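Local structure of folylpolyglutamate synthase (FolC) (Helicobacter pylori, 6K8C) at residues A[70-75]-A[258-263]. The protein probably uses ATP to add glutamate to dihydropteroate, forming dihydrofolate, and to extend reduced folates with further glutamates. Sequence-based numbering, arbitrary orientation.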
loop_
_atom_site.group_PDB
_atom_site.type_symbol
_atom_site.label_atom_id
_atom_site.label_comp_id
_atom_site.label_asym_id
_atom_site.label_seq_id
_atom_site.Cartn_x
_atom_site.Cartn_y
_atom_site.Cartn_z
ATOM N N ALA A 70 13.447 2.712 12.012
ATOM C CA ALA A 70 13.154 2.289 13.379
ATOM C C ALA A 70 14.318 1.521 13.989
ATOM O O ALA A 70 14.550 1.612 15.200
ATOM C CB ALA A 70 11.883 1.437 13.405
ATOM N N ASP A 71 15.062 0.773 13.169
ATOM C CA ASP A 71 16.234 0.044 13.647
ATOM C C ASP A 71 17.367 0.970 14.072
ATOM O O ASP A 71 18.293 0.520 14.756
ATOM C CB ASP A 71 16.738 -0.912 12.568
ATOM C CG ASP A 71 16.269 -2.334 12.785
ATOM O OD1 ASP A 71 15.596 -2.585 13.806
ATOM O OD2 ASP A 71 16.569 -3.200 11.935
ATOM N N GLN A 72 17.331 2.239 13.667
ATOM C CA GLN A 72 18.268 3.239 14.153
ATOM C C GLN A 72 17.719 4.021 15.335
ATOM O O GLN A 72 18.224 5.109 15.634
ATOM C CB GLN A 72 18.657 4.194 13.024
ATOM C CG GLN A 72 19.325 3.497 11.863
ATOM C CD GLN A 72 20.594 2.777 12.286
ATOM O OE1 GLN A 72 21.357 3.277 13.110
ATOM N NE2 GLN A 72 20.819 1.594 11.729
ATOM N N ASN A 73 16.691 3.490 16.000
ATOM C CA ASN A 73 16.074 4.119 17.168
ATOM C C ASN A 73 15.426 5.456 16.810
ATOM O O ASN A 73 15.439 6.403 17.597
ATOM C CB ASN A 73 17.079 4.287 18.311
ATOM C CG ASN A 73 16.408 4.394 19.665
ATOM O OD1 ASN A 73 15.299 3.893 19.865
ATOM N ND2 ASN A 73 17.074 5.055 20.604
ATOM N N PHE A 74 14.850 5.537 15.614
ATOM C CA PHE A 74 14.065 6.698 15.222
ATOM C C PHE A 74 12.582 6.392 15.373
ATOM O O PHE A 74 12.137 5.258 15.175
ATOM C CB PHE A 74 14.357 7.118 13.780
ATOM C CG PHE A 74 15.681 7.803 13.602
ATOM C CD1 PHE A 74 15.967 8.978 14.278
ATOM C CD2 PHE A 74 16.634 7.277 12.747
ATOM C CE1 PHE A 74 17.186 9.611 14.112
ATOM C CE2 PHE A 74 17.852 7.903 12.574
ATOM C CZ PHE A 74 18.133 9.069 13.257
ATOM N N LYS A 75 11.821 7.420 15.735
ATOM C CA LYS A 75 10.369 7.323 15.800
ATOM C C LYS A 75 9.804 7.625 14.418
ATOM O O LYS A 75 10.087 8.682 13.845
ATOM C CB LYS A 75 9.809 8.286 16.847
ATOM C CG LYS A 75 10.120 7.877 18.277
ATOM C CD LYS A 75 9.288 8.677 19.274
ATOM C CE LYS A 75 10.159 9.322 20.343
ATOM N NZ LYS A 75 9.730 10.720 20.639
ATOM N N ASN A 258 25.552 7.135 8.112
ATOM C CA ASN A 258 25.411 5.785 8.643
ATOM C C ASN A 258 26.155 4.804 7.745
ATOM O O ASN A 258 25.855 4.692 6.550
ATOM C CB ASN A 258 23.937 5.401 8.754
ATOM C CG ASN A 258 23.729 4.127 9.544
ATOM O OD1 ASN A 258 24.137 3.051 9.117
ATOM N ND2 ASN A 258 23.091 4.243 10.704
ATOM N N LYS A 259 27.116 4.081 8.320
ATOM C CA LYS A 259 27.889 3.091 7.577
ATOM C C LYS A 259 27.716 1.683 8.140
ATOM O O LYS A 259 28.584 0.827 7.935
ATOM C CB LYS A 259 29.368 3.483 7.555
ATOM C CG LYS A 259 29.633 4.824 6.884
ATOM C CD LYS A 259 29.277 4.773 5.403
ATOM C CE LYS A 259 29.929 5.910 4.631
ATOM N NZ LYS A 259 28.947 6.965 4.255
ATOM N N GLN A 260 26.610 1.421 8.832
ATOM C CA GLN A 260 26.380 0.117 9.435
ATOM C C GLN A 260 25.754 -0.847 8.430
ATOM O O GLN A 260 25.142 -0.445 7.437
ATOM C CB GLN A 260 25.481 0.246 10.665
ATOM C CG GLN A 260 25.988 1.230 11.704
ATOM C CD GLN A 260 24.894 1.693 12.649
ATOM O OE1 GLN A 260 24.010 0.919 13.018
ATOM N NE2 GLN A 260 24.950 2.959 13.047
ATOM N N GLU A 261 25.925 -2.143 8.702
ATOM C CA GLU A 261 25.338 -3.200 7.876
ATOM C C GLU A 261 23.925 -3.455 8.390
ATOM O O GLU A 261 23.668 -4.350 9.199
ATOM C CB GLU A 261 26.198 -4.458 7.916
ATOM C CG GLU A 261 26.273 -5.217 6.594
ATOM C CD GLU A 261 25.007 -6.000 6.283
ATOM O OE1 GLU A 261 24.196 -6.222 7.207
ATOM O OE2 GLU A 261 24.821 -6.397 5.112
ATOM N N VAL A 262 22.988 -2.649 7.892
ATOM C CA VAL A 262 21.653 -2.607 8.479
ATOM C C VAL A 262 20.794 -3.808 8.100
ATOM O O VAL A 262 19.788 -4.076 8.771
ATOM C CB VAL A 262 20.958 -1.296 8.077
ATOM C CG1 VAL A 262 21.706 -0.112 8.667
ATOM C CG2 VAL A 262 20.893 -1.179 6.560
ATOM N N LEU A 263 21.149 -4.541 7.045
ATOM C CA LEU A 263 20.348 -5.688 6.639
ATOM C C LEU A 263 20.554 -6.904 7.531
ATOM O O LEU A 263 19.684 -7.780 7.568
ATOM C CB LEU A 263 20.658 -6.064 5.191
ATOM C CG LEU A 263 20.261 -5.006 4.167
ATOM C CD1 LEU A 263 20.372 -5.562 2.764
ATOM C CD2 LEU A 263 18.853 -4.491 4.454
HETATM O O HOH W 1 18.462 -2.638 10.427
#
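One water joins Asp-71 to Val-262, donating to Asp-71 OD2 at 2.5 Å and to the backbone O of Val-262 at 2.6 Å. With both of its protons used, it turns two acceptors that, with Asp-71 presumably ionised, have no proton to share into a bridge between the loops. Beside it, every direct approach between the two segments runs through Gln-72. Its chain leaves with CG anti to the carbonyl carbon (chi1 -60°) and bends at chi2 (-59°), which carries the amide among three side chains. Gln-72 OE1 lies 3.1 Å from Asn-258 ND2, the two amides nearly perpendicular, while Gln-260 slides past in the opposite direction, its OE1 3.5 Å from Gln-72 NE2. Methyl CG1 of Val-262 packs against that same NE2 at 3.6 Å. The other amide atom of Asn-258, OD1, accepts from Gln-260 N at 3.0 Å, an Asx turn with the donor above the carbonyl plane. In this small surface contact a water bridges two loops and side-chain amides pack beside it. Within the Mur ligase middle domain, of the P-loop NTPase clan, a type I turn, Ala-70 to Asn-73, leads from helix 58-70 toward strand 76-79; the partner loop follows helix 241-254, whose Phe-251 touches both Gln-72 and Val-262.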